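PDB 4Z3N: putative drug/sodium antiporter from Escherichia coli, which is a MATE-family transporter that probably exports the genotoxin colibactin across the cell membrane, consistent with an antiport mechanism. Local coordinates for residues A[411-421]-A[435-446]; A[333-344]-A[383-392]. All coordinates share one frame; numbering follows the deposited sequence.

Interaction 1: A[411-421]-A[435-446]; sequences MRHVFISVPVV and VYFGAMSGTFVA. With OLC ((2R)-2,3-dihydroxypropyl (9Z)-octadec-9-enoate), chain B; OLC ((2R)-2,3-dihydroxypropyl (9Z)-octadec-9-enoate), chain C.
An antiparallel transmembrane hairpin near the end of the MATE fold brings 411-421, where the chain leaves helix 402-413 and restarts as helix 417-427, against helix 432-453, with S417 meeting A439, V420 and V421 meeting G438, and R412 meeting G442. The segment axes of 417-421 and 435-446 pass 7.5 Å apart at 146°, and the two glycines offer bare backbone at the places of closest approach. V420 CG1 rests 3.4 Å from G438 CA, while V421 CG2 lies over the next peptide, 3.4 Å from A439 N. Before the break, R412 O lies 3.6 Å from G442 CA, to one side of the C=O direction. One hydrogen bond joins the segments: the hydroxyl of S417, turned beside its own backbone nitrogen (chi1 -71°), donates from OG to A439 O at 3.0 Å, approaching from above the carbonyl plane. The S441 hydroxyl instead turns back on its own helix, where OG donates to G438 O at 2.6 Å in the carbonyl plane, on a lone pair; S441 N shares that acceptor. This leaves S441 OG against the methyls of I416 and V420. Apolar packing continues with I416 and V445, which meet tip to tip at 4.0 Å between their CG2 atoms, and with M411, which lies across V445 at about a right angle. R412 passes T443 with its aliphatic part, CG lying 3.6 Å from OG1, and sends its guanidinium on to S389 of helix 382-399. A monoolein molecule lies alongside, its O23 donating to H413 O just before the helix breaks. The contact therefore combines backbone-level packing at two glycines with a single polar link, and its serine hydroxyls are both spent on carbonyls of helix 432-453, as suits a largely buried interface within the membrane.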
loop_
_atom_site.group_PDB
_atom_site.type_symbol
_atom_site.label_atom_id
_atom_site.label_comp_id
_atom_site.label_asym_id
_atom_site.label_seq_id
_atom_site.Cartn_x
_atom_site.Cartn_y
_atom_site.Cartn_z
ATOM N N MET A 411 4.226 -15.737 5.954
ATOM C CA MET A 411 5.372 -16.054 6.780
ATOM C C MET A 411 5.716 -14.871 7.665
ATOM O O MET A 411 6.207 -15.051 8.771
ATOM C CB MET A 411 6.565 -16.438 5.906
ATOM C CG MET A 411 7.720 -17.083 6.667
ATOM S SD MET A 411 7.350 -18.773 7.185
ATOM C CE MET A 411 5.845 -19.042 6.247
ATOM N N ARG A 412 5.480 -13.657 7.174
ATOM C CA ARG A 412 5.790 -12.460 7.965
ATOM C C ARG A 412 4.718 -12.106 9.003
ATOM O O ARG A 412 5.046 -11.807 10.139
ATOM C CB ARG A 412 6.051 -11.246 7.056
ATOM C CG ARG A 412 6.782 -10.120 7.782
ATOM C CD ARG A 412 7.138 -8.904 6.920
ATOM N NE ARG A 412 5.998 -8.321 6.209
ATOM C CZ ARG A 412 5.829 -8.374 4.886
ATOM N NH1 ARG A 412 6.735 -8.978 4.130
ATOM N NH2 ARG A 412 4.752 -7.823 4.319
ATOM N N HIS A 413 3.448 -12.098 8.607
ATOM C CA HIS A 413 2.378 -11.671 9.519
ATOM C C HIS A 413 1.586 -12.743 10.285
ATOM O O HIS A 413 0.854 -12.397 11.197
ATOM C CB HIS A 413 1.380 -10.804 8.748
ATOM C CG HIS A 413 1.950 -9.496 8.296
ATOM N ND1 HIS A 413 2.477 -9.306 7.039
ATOM C CD2 HIS A 413 2.116 -8.324 8.952
ATOM C CE1 HIS A 413 2.925 -8.067 6.930
ATOM N NE2 HIS A 413 2.718 -7.451 8.079
ATOM N N VAL A 414 1.714 -14.023 9.943
ATOM C CA VAL A 414 0.872 -15.044 10.590
ATOM C C VAL A 414 1.576 -16.312 11.106
ATOM O O VAL A 414 1.552 -16.579 12.297
ATOM C CB VAL A 414 -0.260 -15.498 9.650
ATOM C CG1 VAL A 414 -1.038 -16.634 10.295
ATOM C CG2 VAL A 414 -1.174 -14.355 9.354
ATOM N N PHE A 415 2.169 -17.098 10.208
ATOM C CA PHE A 415 2.696 -18.426 10.543
ATOM C C PHE A 415 3.698 -18.541 11.715
ATOM O O PHE A 415 3.825 -19.603 12.332
ATOM C CB PHE A 415 3.348 -19.026 9.298
ATOM C CG PHE A 415 2.359 -19.511 8.272
ATOM C CD1 PHE A 415 1.172 -20.112 8.670
ATOM C CD2 PHE A 415 2.614 -19.369 6.915
ATOM C CE1 PHE A 415 0.264 -20.553 7.730
ATOM C CE2 PHE A 415 1.712 -19.814 5.981
ATOM C CZ PHE A 415 0.533 -20.402 6.380
ATOM N N ILE A 416 4.411 -17.465 12.013
ATOM C CA ILE A 416 5.454 -17.484 13.036
ATOM C C ILE A 416 5.013 -16.644 14.223
ATOM O O ILE A 416 5.074 -17.086 15.375
ATOM C CB ILE A 416 6.830 -16.979 12.514
ATOM C CG1 ILE A 416 7.308 -17.813 11.323
ATOM C CG2 ILE A 416 7.885 -17.086 13.617
ATOM C CD1 ILE A 416 7.795 -19.188 11.720
ATOM N N SER A 417 4.660 -15.398 13.922
ATOM C CA SER A 417 4.214 -14.411 14.898
ATOM C C SER A 417 3.173 -14.905 15.898
ATOM O O SER A 417 3.351 -14.732 17.109
ATOM C CB SER A 417 3.646 -13.196 14.166
ATOM O OG SER A 417 4.680 -12.463 13.533
ATOM N N VAL A 418 2.091 -15.509 15.410
ATOM C CA VAL A 418 1.005 -15.937 16.298
ATOM C C VAL A 418 1.465 -16.963 17.351
ATOM O O VAL A 418 1.303 -16.734 18.544
ATOM C CB VAL A 418 -0.179 -16.509 15.497
ATOM C CG1 VAL A 418 -1.108 -17.282 16.397
ATOM C CG2 VAL A 418 -0.933 -15.389 14.814
ATOM N N PRO A 419 2.040 -18.097 16.915
ATOM C CA PRO A 419 2.484 -19.105 17.896
ATOM C C PRO A 419 3.588 -18.609 18.831
ATOM O O PRO A 419 3.631 -19.015 19.985
ATOM C CB PRO A 419 2.996 -20.263 17.018
ATOM C CG PRO A 419 3.232 -19.657 15.660
ATOM C CD PRO A 419 2.217 -18.555 15.524
ATOM N N VAL A 420 4.471 -17.745 18.338
ATOM C CA VAL A 420 5.571 -17.221 19.152
ATOM C C VAL A 420 5.087 -16.161 20.154
ATOM O O VAL A 420 5.562 -16.097 21.281
ATOM C CB VAL A 420 6.702 -16.633 18.254
ATOM C CG1 VAL A 420 7.630 -15.715 19.053
ATOM C CG2 VAL A 420 7.491 -17.761 17.606
ATOM N N VAL A 421 4.135 -15.336 19.743
ATOM C CA VAL A 421 3.569 -14.355 20.646
ATOM C C VAL A 421 2.879 -15.079 21.777
ATOM O O VAL A 421 3.058 -14.729 22.946
ATOM C CB VAL A 421 2.565 -13.425 19.950
ATOM C CG1 VAL A 421 1.613 -12.812 20.974
ATOM C CG2 VAL A 421 3.299 -12.350 19.187
ATOM N N VAL A 435 4.599 -9.745 23.352
ATOM C CA VAL A 435 3.971 -9.405 22.095
ATOM C C VAL A 435 4.991 -8.774 21.145
ATOM O O VAL A 435 5.193 -9.243 20.023
ATOM C CB VAL A 435 2.795 -8.418 22.292
ATOM C CG1 VAL A 435 2.136 -8.104 20.948
ATOM C CG2 VAL A 435 1.775 -8.967 23.288
ATOM N N TYR A 436 5.631 -7.706 21.613
ATOM C CA TYR A 436 6.614 -6.982 20.827
ATOM C C TYR A 436 7.666 -7.921 20.213
ATOM O O TYR A 436 7.961 -7.844 19.011
ATOM C CB TYR A 436 7.303 -5.938 21.686
ATOM C CG TYR A 436 6.406 -4.884 22.258
ATOM C CD1 TYR A 436 5.171 -4.604 21.700
ATOM C CD2 TYR A 436 6.813 -4.149 23.364
ATOM C CE1 TYR A 436 4.357 -3.602 22.235
ATOM C CE2 TYR A 436 6.023 -3.159 23.905
ATOM C CZ TYR A 436 4.800 -2.885 23.342
ATOM O OH TYR A 436 4.041 -1.892 23.904
ATOM N N PHE A 437 8.232 -8.805 21.029
ATOM C CA PHE A 437 9.266 -9.688 20.520
ATOM C C PHE A 437 8.670 -10.734 19.576
ATOM O O PHE A 437 9.223 -11.012 18.511
ATOM C CB PHE A 437 10.032 -10.369 21.658
ATOM C CG PHE A 437 11.120 -9.521 22.241
ATOM C CD1 PHE A 437 12.278 -9.261 21.511
ATOM C CD2 PHE A 437 10.989 -8.969 23.513
ATOM C CE1 PHE A 437 13.298 -8.468 22.037
ATOM C CE2 PHE A 437 12.002 -8.174 24.049
ATOM C CZ PHE A 437 13.160 -7.923 23.307
ATOM N N GLY A 438 7.537 -11.302 19.964
ATOM C CA GLY A 438 6.944 -12.359 19.184
ATOM C C GLY A 438 6.563 -11.858 17.811
ATOM O O GLY A 438 6.830 -12.513 16.802
ATOM N N ALA A 439 5.965 -10.673 17.784
ATOM C CA ALA A 439 5.370 -10.129 16.577
ATOM C C ALA A 439 6.410 -9.847 15.496
ATOM O O ALA A 439 6.128 -10.006 14.308
ATOM C CB ALA A 439 4.587 -8.865 16.909
ATOM N N MET A 440 7.615 -9.452 15.898
ATOM C CA MET A 440 8.658 -9.146 14.920
ATOM C C MET A 440 9.462 -10.388 14.470
ATOM O O MET A 440 10.224 -10.335 13.508
ATOM C CB MET A 440 9.598 -8.064 15.476
ATOM C CG MET A 440 10.569 -8.518 16.550
ATOM S SD MET A 440 11.679 -7.173 17.052
ATOM C CE MET A 440 12.666 -8.041 18.272
ATOM N N SER A 441 9.263 -11.516 15.139
ATOM C CA SER A 441 9.969 -12.746 14.782
ATOM C C SER A 441 9.593 -13.286 13.389
ATOM O O SER A 441 10.378 -13.969 12.773
ATOM C CB SER A 441 9.724 -13.832 15.854
ATOM O OG SER A 441 8.387 -14.302 15.817
ATOM N N GLY A 442 8.394 -12.982 12.910
ATOM C CA GLY A 442 8.007 -13.318 11.554
ATOM C C GLY A 442 8.805 -12.574 10.494
ATOM O O GLY A 442 9.061 -13.108 9.419
ATOM N N THR A 443 9.199 -11.338 10.802
ATOM C CA THR A 443 9.998 -10.521 9.891
ATOM C C THR A 443 11.380 -11.112 9.698
ATOM O O THR A 443 12.014 -10.948 8.651
ATOM C CB THR A 443 10.123 -9.043 10.411
ATOM O OG1 THR A 443 8.905 -8.341 10.139
ATOM C CG2 THR A 443 11.282 -8.297 9.735
ATOM N N PHE A 444 11.879 -11.784 10.721
ATOM C CA PHE A 444 13.226 -12.311 10.587
ATOM C C PHE A 444 13.225 -13.618 9.799
ATOM O O PHE A 444 13.973 -13.749 8.838
ATOM C CB PHE A 444 13.885 -12.416 11.965
ATOM C CG PHE A 444 14.188 -11.059 12.555
ATOM C CD1 PHE A 444 15.185 -10.254 12.002
ATOM C CD2 PHE A 444 13.432 -10.552 13.601
ATOM C CE1 PHE A 444 15.445 -8.983 12.515
ATOM C CE2 PHE A 444 13.685 -9.283 14.116
ATOM C CZ PHE A 444 14.696 -8.503 13.572
ATOM N N VAL A 445 12.334 -14.539 10.151
ATOM C CA VAL A 445 12.162 -15.781 9.410
ATOM C C VAL A 445 11.908 -15.515 7.908
ATOM O O VAL A 445 12.567 -16.085 7.035
ATOM C CB VAL A 445 11.002 -16.604 10.026
ATOM C CG1 VAL A 445 10.849 -17.961 9.345
ATOM C CG2 VAL A 445 11.254 -16.810 11.492
ATOM N N ALA A 446 10.958 -14.629 7.629
ATOM C CA ALA A 446 10.623 -14.226 6.274
ATOM C C ALA A 446 11.803 -13.579 5.524
ATOM O O ALA A 446 11.901 -13.673 4.300
ATOM C CB ALA A 446 9.424 -13.271 6.308
HETATM C C18 OLC B . 3.755 -4.045 5.445
HETATM C C10 OLC B . 8.071 -4.360 13.100
HETATM C C9 OLC B . 7.266 -3.279 13.107
HETATM C C17 OLC B . 4.487 -3.816 6.753
HETATM C C11 OLC B . 7.588 -5.693 12.559
HETATM C C8 OLC B . 7.330 -2.309 14.276
HETATM C C24 OLC B . 2.185 -9.838 14.753
HETATM C C16 OLC B . 4.684 -5.144 7.447
HETATM C C12 OLC B . 6.152 -5.627 12.056
HETATM C C7 OLC B . 6.421 -1.110 14.072
HETATM C C15 OLC B . 5.515 -4.966 8.712
HETATM C C13 OLC B . 6.031 -6.395 10.739
HETATM C C6 OLC B . 4.975 -1.476 14.345
HETATM C C14 OLC B . 4.953 -5.842 9.824
HETATM C C5 OLC B . 4.850 -2.255 15.638
HETATM C C4 OLC B . 3.549 -3.045 15.638
HETATM C C3 OLC B . 3.397 -3.815 14.341
HETATM C C2 OLC B . 2.369 -4.925 14.460
HETATM C C21 OLC B . 3.206 -8.320 13.060
HETATM C C1 OLC B . 2.702 -6.049 13.487
HETATM C C22 OLC B . 2.633 -9.704 13.309
HETATM O O19 OLC B . 3.272 -5.831 12.427
HETATM O O25 OLC B . 0.940 -10.507 14.796
HETATM O O23 OLC B . 1.522 -9.920 12.460
HETATM O O20 OLC B . 2.501 -7.385 13.859
HETATM C C9 OLC C . 17.505 -6.713 15.299
HETATM C C8 OLC C . 16.367 -6.596 16.300
HETATM C C7 OLC C . 16.885 -6.732 17.717
HETATM C C6 OLC C . 16.119 -5.797 18.638
HETATM C C5 OLC C . 16.583 -6.014 20.066
HETATM C C4 OLC C . 16.033 -4.923 20.974
HETATM C C3 OLC C . 16.027 -5.383 22.428
HETATM C C2 OLC C . 16.133 -4.183 23.349
HETATM C C1 OLC C . 15.174 -4.328 24.513
#

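Interaction 2: A[333-344]-A[383-392]. With OLC ((2R)-2,3-dihydroxypropyl (9Z)-octadec-9-enoate), chain B; OLC ((2R)-2,3-dihydroxypropyl (9Z)-octadec-9-enoate), chain F.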
loop_
_atom_site.group_PDB
_atom_site.type_symbol
_atom_site.label_atom_id
_atom_site.label_comp_id
_atom_site.label_asym_id
_atom_site.label_seq_id
_atom_site.Cartn_x
_atom_site.Cartn_y
_atom_site.Cartn_z
ATOM N N TYR A 333 16.609 -6.854 -7.614
ATOM C CA TYR A 333 16.076 -7.088 -6.274
ATOM C C TYR A 333 17.062 -6.699 -5.157
ATOM O O TYR A 333 16.705 -5.950 -4.246
ATOM C CB TYR A 333 15.678 -8.538 -6.111
ATOM C CG TYR A 333 15.476 -8.921 -4.671
ATOM C CD1 TYR A 333 14.276 -8.659 -4.022
ATOM C CD2 TYR A 333 16.494 -9.536 -3.953
ATOM C CE1 TYR A 333 14.109 -8.987 -2.702
ATOM C CE2 TYR A 333 16.328 -9.873 -2.638
ATOM C CZ TYR A 333 15.137 -9.594 -2.014
ATOM O OH TYR A 333 14.989 -9.940 -0.697
ATOM N N TRP A 334 18.304 -7.182 -5.232
ATOM C CA TRP A 334 19.305 -6.853 -4.205
ATOM C C TRP A 334 19.783 -5.392 -4.240
ATOM O O TRP A 334 20.216 -4.879 -3.206
ATOM C CB TRP A 334 20.512 -7.789 -4.298
ATOM C CG TRP A 334 20.198 -9.203 -3.938
ATOM C CD1 TRP A 334 20.085 -10.249 -4.794
ATOM C CD2 TRP A 334 19.930 -9.729 -2.626
ATOM N NE1 TRP A 334 19.765 -11.397 -4.107
ATOM C CE2 TRP A 334 19.671 -11.111 -2.775
ATOM C CE3 TRP A 334 19.891 -9.170 -1.343
ATOM C CZ2 TRP A 334 19.371 -11.946 -1.692
ATOM C CZ3 TRP A 334 19.591 -10.004 -0.261
ATOM C CH2 TRP A 334 19.334 -11.378 -0.449
ATOM N N ALA A 335 19.709 -4.723 -5.396
ATOM C CA ALA A 335 19.951 -3.268 -5.453
ATOM C C ALA A 335 18.879 -2.515 -4.637
ATOM O O ALA A 335 19.181 -1.633 -3.803
ATOM C CB ALA A 335 19.958 -2.779 -6.891
ATOM N N ALA A 336 17.625 -2.883 -4.903
ATOM C CA ALA A 336 16.468 -2.405 -4.153
ATOM C C ALA A 336 16.582 -2.685 -2.645
ATOM O O ALA A 336 16.294 -1.803 -1.832
ATOM C CB ALA A 336 15.198 -3.035 -4.702
ATOM N N VAL A 337 16.974 -3.902 -2.265
ATOM C CA VAL A 337 17.088 -4.214 -0.839
ATOM C C VAL A 337 18.161 -3.308 -0.210
ATOM O O VAL A 337 17.975 -2.794 0.895
ATOM C CB VAL A 337 17.434 -5.720 -0.565
ATOM C CG1 VAL A 337 17.854 -5.904 0.876
ATOM C CG2 VAL A 337 16.256 -6.628 -0.882
ATOM N N ALA A 338 19.270 -3.098 -0.932
ATOM C CA ALA A 338 20.336 -2.229 -0.453
ATOM C C ALA A 338 19.830 -0.798 -0.236
ATOM O O ALA A 338 20.086 -0.198 0.806
ATOM C CB ALA A 338 21.502 -2.237 -1.406
ATOM N N LEU A 339 19.089 -0.256 -1.196
ATOM C CA LEU A 339 18.528 1.090 -1.014
ATOM C C LEU A 339 17.535 1.158 0.140
ATOM O O LEU A 339 17.672 2.005 1.037
ATOM C CB LEU A 339 17.842 1.580 -2.290
ATOM C CG LEU A 339 18.780 1.807 -3.466
ATOM C CD1 LEU A 339 17.956 2.050 -4.747
ATOM C CD2 LEU A 339 19.774 2.948 -3.160
ATOM N N ALA A 340 16.542 0.269 0.102
ATOM C CA ALA A 340 15.435 0.261 1.056
ATOM C C ALA A 340 15.903 0.004 2.464
ATOM O O ALA A 340 15.484 0.662 3.405
ATOM C CB ALA A 340 14.397 -0.779 0.662
ATOM N N PHE A 341 16.762 -0.977 2.617
ATOM C CA PHE A 341 17.277 -1.297 3.937
ATOM C C PHE A 341 17.994 -0.061 4.509
ATOM O O PHE A 341 17.784 0.321 5.652
ATOM C CB PHE A 341 18.218 -2.510 3.856
ATOM C CG PHE A 341 18.557 -3.106 5.176
ATOM C CD1 PHE A 341 19.516 -2.535 5.983
ATOM C CD2 PHE A 341 17.914 -4.248 5.610
ATOM C CE1 PHE A 341 19.822 -3.099 7.206
ATOM C CE2 PHE A 341 18.207 -4.807 6.842
ATOM C CZ PHE A 341 19.162 -4.236 7.633
ATOM N N SER A 342 18.816 0.579 3.687
ATOM C CA SER A 342 19.682 1.645 4.151
ATOM C C SER A 342 18.898 2.850 4.620
ATOM O O SER A 342 19.135 3.363 5.711
ATOM C CB SER A 342 20.658 2.056 3.049
ATOM O OG SER A 342 21.716 1.127 2.969
ATOM N N ILE A 343 17.987 3.316 3.778
ATOM C CA ILE A 343 17.079 4.387 4.156
ATOM C C ILE A 343 16.222 4.058 5.394
ATOM O O ILE A 343 16.154 4.867 6.324
ATOM C CB ILE A 343 16.153 4.734 2.990
ATOM C CG1 ILE A 343 16.991 4.867 1.713
ATOM C CG2 ILE A 343 15.299 5.972 3.328
ATOM C CD1 ILE A 343 16.246 5.408 0.505
ATOM N N VAL A 344 15.570 2.894 5.417
ATOM C CA VAL A 344 14.668 2.594 6.524
ATOM C C VAL A 344 15.432 2.430 7.852
ATOM O O VAL A 344 14.911 2.784 8.916
ATOM C CB VAL A 344 13.811 1.330 6.262
ATOM C CG1 VAL A 344 13.097 0.896 7.529
ATOM C CG2 VAL A 344 12.807 1.580 5.165
ATOM N N LEU A 383 12.131 -3.078 11.262
ATOM C CA LEU A 383 11.540 -2.434 10.093
ATOM C C LEU A 383 12.372 -2.555 8.802
ATOM O O LEU A 383 11.825 -2.917 7.764
ATOM C CB LEU A 383 11.245 -0.967 10.394
ATOM C CG LEU A 383 9.939 -0.769 11.176
ATOM C CD1 LEU A 383 9.843 0.614 11.773
ATOM C CD2 LEU A 383 8.731 -1.023 10.294
ATOM N N PRO A 384 13.683 -2.267 8.858
ATOM C CA PRO A 384 14.508 -2.344 7.640
ATOM C C PRO A 384 14.604 -3.790 7.137
ATOM O O PRO A 384 14.744 -4.054 5.932
ATOM C CB PRO A 384 15.870 -1.813 8.096
ATOM C CG PRO A 384 15.854 -1.909 9.617
ATOM C CD PRO A 384 14.428 -1.722 10.007
ATOM N N PHE A 385 14.477 -4.731 8.066
ATOM C CA PHE A 385 14.445 -6.137 7.696
ATOM C C PHE A 385 13.161 -6.517 6.943
ATOM O O PHE A 385 13.174 -7.450 6.145
ATOM C CB PHE A 385 14.622 -7.001 8.943
ATOM C CG PHE A 385 16.045 -7.071 9.419
ATOM C CD1 PHE A 385 16.511 -6.175 10.362
ATOM C CD2 PHE A 385 16.934 -8.010 8.880
ATOM C CE1 PHE A 385 17.826 -6.215 10.782
ATOM C CE2 PHE A 385 18.244 -8.066 9.304
ATOM C CZ PHE A 385 18.694 -7.166 10.259
ATOM N N VAL A 386 12.068 -5.784 7.182
ATOM C CA VAL A 386 10.825 -5.954 6.436
ATOM C C VAL A 386 11.065 -5.787 4.921
ATOM O O VAL A 386 10.406 -6.434 4.099
ATOM C CB VAL A 386 9.728 -4.944 6.931
ATOM C CG1 VAL A 386 8.423 -5.063 6.120
ATOM C CG2 VAL A 386 9.449 -5.143 8.405
ATOM N N ALA A 387 12.022 -4.936 4.556
ATOM C CA ALA A 387 12.329 -4.693 3.145
ATOM C C ALA A 387 12.714 -5.971 2.419
ATOM O O ALA A 387 12.417 -6.144 1.240
ATOM C CB ALA A 387 13.430 -3.679 3.009
ATOM N N ILE A 388 13.370 -6.877 3.124
ATOM C CA ILE A 388 13.904 -8.062 2.465
ATOM C C ILE A 388 12.785 -8.955 1.930
ATOM O O ILE A 388 12.786 -9.321 0.748
ATOM C CB ILE A 388 14.840 -8.844 3.419
ATOM C CG1 ILE A 388 16.069 -7.977 3.747
ATOM C CG2 ILE A 388 15.293 -10.143 2.771
ATOM C CD1 ILE A 388 16.651 -8.213 5.097
ATOM N N SER A 389 11.806 -9.273 2.774
ATOM C CA SER A 389 10.680 -10.092 2.333
ATOM C C SER A 389 9.634 -9.300 1.529
ATOM O O SER A 389 9.042 -9.826 0.582
ATOM C CB SER A 389 10.019 -10.764 3.525
ATOM O OG SER A 389 9.281 -9.817 4.256
ATOM N N LEU A 390 9.417 -8.034 1.877
ATOM C CA LEU A 390 8.437 -7.249 1.132
ATOM C C LEU A 390 8.844 -6.973 -0.347
ATOM O O LEU A 390 8.000 -7.039 -1.243
ATOM C CB LEU A 390 8.148 -5.949 1.866
ATOM C CG LEU A 390 7.015 -5.152 1.225
ATOM C CD1 LEU A 390 6.079 -4.703 2.284
ATOM C CD2 LEU A 390 7.521 -3.943 0.432
ATOM N N LEU A 391 10.122 -6.683 -0.600
ATOM C CA LEU A 391 10.634 -6.571 -1.968
ATOM C C LEU A 391 10.657 -7.938 -2.675
ATOM O O LEU A 391 10.395 -8.029 -3.884
ATOM C CB LEU A 391 12.034 -5.937 -1.977
ATOM C CG LEU A 391 12.098 -4.450 -1.566
ATOM C CD1 LEU A 391 13.545 -3.930 -1.428
ATOM C CD2 LEU A 391 11.263 -3.564 -2.513
ATOM N N ALA A 392 10.957 -9.003 -1.933
ATOM C CA ALA A 392 10.828 -10.346 -2.497
ATOM C C ALA A 392 9.407 -10.588 -3.026
ATOM O O ALA A 392 9.238 -11.224 -4.070
ATOM C CB ALA A 392 11.209 -11.409 -1.465
HETATM C C18 OLC B . 3.755 -4.045 5.445
HETATM C C10 OLC B . 8.071 -4.360 13.100
HETATM C C9 OLC B . 7.266 -3.279 13.107
HETATM C C17 OLC B . 4.487 -3.816 6.753
HETATM C C11 OLC B . 7.588 -5.693 12.559
HETATM C C8 OLC B . 7.330 -2.309 14.276
HETATM C C24 OLC B . 2.185 -9.838 14.753
HETATM C C16 OLC B . 4.684 -5.144 7.447
HETATM C C12 OLC B . 6.152 -5.627 12.056
HETATM C C7 OLC B . 6.421 -1.110 14.072
HETATM C C15 OLC B . 5.515 -4.966 8.712
HETATM C C13 OLC B . 6.031 -6.395 10.739
HETATM C C6 OLC B . 4.975 -1.476 14.345
HETATM C C14 OLC B . 4.953 -5.842 9.824
HETATM C C5 OLC B . 4.850 -2.255 15.638
HETATM C C4 OLC B . 3.549 -3.045 15.638
HETATM C C3 OLC B . 3.397 -3.815 14.341
HETATM C C2 OLC B . 2.369 -4.925 14.460
HETATM C C21 OLC B . 3.206 -8.320 13.060
HETATM C C1 OLC B . 2.702 -6.049 13.487
HETATM C C22 OLC B . 2.633 -9.704 13.309
HETATM O O19 OLC B . 3.272 -5.831 12.427
HETATM O O25 OLC B . 0.940 -10.507 14.796
HETATM O O23 OLC B . 1.522 -9.920 12.460
HETATM O O20 OLC B . 2.501 -7.385 13.859
HETATM C C18 OLC F . 18.243 -12.401 10.193
HETATM C C10 OLC F . 23.105 -11.213 2.118
HETATM C C9 OLC F . 23.657 -10.767 0.968
HETATM C C17 OLC F . 18.066 -12.668 8.707
HETATM C C11 OLC F . 21.845 -10.575 2.679
HETATM C C8 OLC F . 23.137 -11.298 -0.359
HETATM C C16 OLC F . 19.008 -11.800 7.892
HETATM C C12 OLC F . 21.051 -11.600 3.463
HETATM C C7 OLC F . 24.082 -10.984 -1.506
HETATM C C15 OLC F . 18.753 -11.908 6.395
HETATM C C13 OLC F . 20.352 -10.979 4.668
HETATM C C6 OLC F . 24.002 -12.091 -2.527
HETATM C C14 OLC F . 20.066 -12.089 5.663
#
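Rotation about the first side-chain bond places the CG atoms of Y333 (chi1 165°) and F341 (chi1 -167°) opposite their own backbone nitrogens, and from there both rings extend to helix 382-399. Y333 reaches I388 O, to which its OH donates a 2.7 Å hydrogen bond; the carbonyl lies at the edge of the ring, near its plane. A392 N approaches the same oxygen from the other face of the carbonyl, so I388 O serves its own helix and the neighbouring one. Eight residues along, F341 takes the CB of P384 over the centre of one face, a CH-pi contact with CB 3.9 Å from the ring centroid. The far edge of F341 points at the face of F385 in a T-shaped pair, centroids 5.1 Å apart and planes at 83°. At the Y333 end L391 is a knob in the hole formed by Y333, A336, V337 and A340; farther along, A340 CB meets A387 CB at 3.9 Å. V344 CG1 covers the proline ring, 3.8 Å from P384 CD. F385 also meets the ring of F444 of helix 432-453. Small residues such as A340 and A387 probably help two antiparallel transmembrane helices of the second MatE family region approach to 8.1 Å between segment axes, while the one buried phenol has its donor need met by a backbone carbonyl and the other side-chain pairs are apolar.

Following the chain, helix 326-358 comes first, and interaction 2 pairs it with helix 382-399, closing a loop of 38 mostly helical residues. The chain then enters helix 402-413, whose end opens interaction 1; this contact closes a much shorter loop of 13 residues by folding helix 432-453 back on 411-421. The two loops follow one another in series, neither nesting nor crossing. They are nevertheless joined in space: R412 NH1 probably hydrogen-bonds S389 OG, and T443 packs on V386, so 383-392 lies between helix 326-358 and the hairpin of 417-427 and 432-453. One monoolein molecule touches both contacts.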